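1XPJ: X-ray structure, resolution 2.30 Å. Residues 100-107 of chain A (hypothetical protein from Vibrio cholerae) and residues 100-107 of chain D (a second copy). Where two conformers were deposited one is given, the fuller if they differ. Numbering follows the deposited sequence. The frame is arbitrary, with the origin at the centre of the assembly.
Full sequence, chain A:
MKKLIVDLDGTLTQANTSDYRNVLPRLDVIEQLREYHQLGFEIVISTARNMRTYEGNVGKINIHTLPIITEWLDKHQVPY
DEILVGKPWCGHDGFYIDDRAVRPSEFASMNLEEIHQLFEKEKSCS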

# COMPACT_ATOMS: atom_id res chain seq x y z
N ARG A 100 11.59 -2.30 18.81
CA ARG A 100 12.65 -1.45 18.24
C ARG A 100 12.23 0.02 18.16
O ARG A 100 12.71 0.74 17.29
CB ARG A 100 13.07 -1.91 16.84
CG ARG A 100 13.56 -3.36 16.73
CD ARG A 100 14.78 -3.70 17.57
NE ARG A 100 15.89 -2.79 17.34
CZ ARG A 100 16.96 -3.07 16.59
NH1 ARG A 100 17.06 -4.24 15.97
NH2 ARG A 100 17.92 -2.17 16.45
N ALA A 101 11.36 0.48 19.04
CA ALA A 101 10.95 1.88 18.94
C ALA A 101 11.63 2.74 19.98
O ALA A 101 11.72 2.36 21.14
CB ALA A 101 9.47 2.00 19.05
N VAL A 102 12.11 3.91 19.56
CA VAL A 102 12.54 4.94 20.48
C VAL A 102 11.77 6.23 20.27
O VAL A 102 11.38 6.57 19.15
CB VAL A 102 14.09 5.22 20.44
CG1 VAL A 102 14.89 3.92 20.62
CG2 VAL A 102 14.49 5.99 19.18
N ARG A 103 11.55 6.95 21.36
CA ARG A 103 10.94 8.27 21.30
C ARG A 103 11.99 9.32 20.88
O ARG A 103 13.18 9.13 21.15
CB ARG A 103 10.27 8.60 22.63
CG ARG A 103 9.17 7.59 23.01
CD ARG A 103 8.45 7.89 24.34
NE ARG A 103 9.22 7.48 25.51
CZ ARG A 103 9.40 6.22 25.91
NH1 ARG A 103 8.84 5.22 25.24
NH2 ARG A 103 10.12 5.96 26.99
N PRO A 104 11.57 10.42 20.24
CA PRO A 104 12.53 11.40 19.71
C PRO A 104 13.43 12.00 20.79
O PRO A 104 14.56 12.36 20.45
CB PRO A 104 11.64 12.46 19.03
CG PRO A 104 10.30 11.84 18.89
CD PRO A 104 10.18 10.83 19.99
N SER A 105 12.97 12.08 22.04
CA SER A 105 13.83 12.57 23.12
C SER A 105 14.90 11.56 23.49
O SER A 105 16.01 11.95 23.82
CB SER A 105 13.03 12.96 24.38
OG SER A 105 12.40 11.81 24.96
N GLU A 106 14.59 10.27 23.44
CA GLU A 106 15.62 9.25 23.66
C GLU A 106 16.65 9.25 22.52
O GLU A 106 17.84 9.13 22.77
CB GLU A 106 15.00 7.86 23.79
CG GLU A 106 14.02 7.71 24.95
CD GLU A 106 13.32 6.37 24.97
OE1 GLU A 106 12.67 6.01 23.95
OE2 GLU A 106 13.42 5.67 26.01
N PHE A 107 16.18 9.38 21.28
CA PHE A 107 17.03 9.37 20.09
C PHE A 107 18.03 10.53 20.09
O PHE A 107 19.15 10.39 19.59
CB PHE A 107 16.15 9.45 18.83
CG PHE A 107 16.92 9.60 17.53
CD1 PHE A 107 17.74 8.58 17.06
CD2 PHE A 107 16.80 10.77 16.76
CE1 PHE A 107 18.44 8.71 15.83
CE2 PHE A 107 17.48 10.90 15.53
CZ PHE A 107 18.31 9.87 15.07
N ARG D 100 4.89 8.84 19.75
CA ARG D 100 3.87 8.01 20.38
C ARG D 100 4.26 6.54 20.46
O ARG D 100 3.40 5.67 20.50
CB ARG D 100 2.51 8.15 19.69
CG ARG D 100 2.02 9.57 19.48
CD ARG D 100 1.31 10.18 20.67
NE ARG D 100 0.10 9.43 21.04
CZ ARG D 100 -0.67 9.73 22.07
NH1 ARG D 100 -0.38 10.78 22.84
NH2 ARG D 100 -1.74 9.00 22.34
N ALA D 101 5.56 6.25 20.50
CA ALA D 101 6.02 4.87 20.52
C ALA D 101 6.31 4.40 21.93
O ALA D 101 6.98 5.10 22.69
CB ALA D 101 7.26 4.74 19.68
N VAL D 102 5.81 3.21 22.29
CA VAL D 102 6.27 2.52 23.48
C VAL D 102 6.85 1.14 23.18
O VAL D 102 6.44 0.46 22.24
CB VAL D 102 5.20 2.42 24.64
CG1 VAL D 102 4.62 3.80 25.00
CG2 VAL D 102 4.11 1.40 24.32
N ARG D 103 7.82 0.75 24.01
CA ARG D 103 8.39 -0.59 23.96
C ARG D 103 7.52 -1.58 24.74
O ARG D 103 6.87 -1.21 25.73
CB ARG D 103 9.82 -0.54 24.49
CG ARG D 103 10.77 0.28 23.60
CD ARG D 103 12.25 0.27 24.04
NE ARG D 103 12.49 1.08 25.23
CZ ARG D 103 12.61 2.41 25.24
NH1 ARG D 103 12.51 3.09 24.10
NH2 ARG D 103 12.82 3.06 26.38
N PRO D 104 7.47 -2.83 24.29
CA PRO D 104 6.57 -3.83 24.90
C PRO D 104 6.73 -3.97 26.41
O PRO D 104 5.71 -4.18 27.07
CB PRO D 104 6.89 -5.15 24.15
CG PRO D 104 7.95 -4.85 23.15
CD PRO D 104 8.22 -3.37 23.14
N SER D 105 7.94 -3.83 26.94
CA SER D 105 8.16 -3.84 28.39
C SER D 105 7.58 -2.62 29.09
O SER D 105 7.22 -2.72 30.24
CB SER D 105 9.65 -3.97 28.78
OG SER D 105 10.36 -2.75 28.54
N GLU D 106 7.52 -1.47 28.42
CA GLU D 106 6.88 -0.30 29.02
C GLU D 106 5.36 -0.48 29.01
O GLU D 106 4.70 -0.18 29.99
CB GLU D 106 7.29 1.00 28.30
CG GLU D 106 8.79 1.28 28.28
CD GLU D 106 9.16 2.50 27.44
OE1 GLU D 106 8.95 2.47 26.20
OE2 GLU D 106 9.66 3.50 28.01
N PHE D 107 4.82 -1.00 27.91
CA PHE D 107 3.38 -1.23 27.74
C PHE D 107 2.83 -2.21 28.76
O PHE D 107 1.70 -2.05 29.22
CB PHE D 107 3.11 -1.76 26.33
CG PHE D 107 1.67 -2.19 26.08
CD1 PHE D 107 0.63 -1.26 26.10
CD2 PHE D 107 1.37 -3.52 25.79
CE1 PHE D 107 -0.70 -1.66 25.85
CE2 PHE D 107 0.04 -3.92 25.52
CZ PHE D 107 -0.99 -2.99 25.55

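Two copies of the same segment meet in a nearly symmetric contact, burying 396 Å² in total, and almost every interaction on one side recurs on the other. The apolar part of the contact is small: among the CA atoms of the two stretches, the nearest pair is A101(A) CA and A101(D) CA, 6.0 Å apart. Both CA-to-CB bonds point toward the other stretch, so the methyl groups meet directly, CB of A101(A) to CB of A101(D) at 3.6 Å. Two salt bridges cross the contact, where each arginine reaches across to the glutamate of the other copy and meets its carboxylate with two nitrogens. R103(A) NH1 donates to E106(D) OE1 at 2.9 Å and R103(A) NH2 to E106(D) OE2 at 2.7 Å; R103(D) NH1 and E106(A) OE1 are likewise 2.9 Å apart, R103(D) NH2 and E106(A) OE2 2.7 Å. Paired bonds of this kind hold the carboxylate at the guanidinium edge, near its plane. NH1 also serves the strand of the other copy, R103(D) NH1 donating to A101(A) O at 3.1 Å and R103(A) NH1 to A101(D) O at 3.2 Å. Each NH1 thus spends one hydrogen on a carboxylate and one on a carbonyl. R103(A) and R103(D) each precede a helix at the N-cap position, and the backbone N of each donates to OE1 of the glutamate in its own copy, 3.0 Å from R103(A) N to E106(A) OE1 and equally from R103(D) N to E106(D) OE1. Each OE1 therefore accepts from both copies, tying the helix start to the interface. R103(A) NH2 and R103(D) NH2 approach to 4.0 Å, a like-charge pair offset by the two carboxylates. Each NH2 also lies near its own glutamate, R103(A) NH2 to E106(A) OE2 at 3.5 Å and R103(D) NH2 to E106(D) OE2 at 3.6 Å; these oxygens sit well out of the guanidinium plane, so the attraction is purely electrostatic.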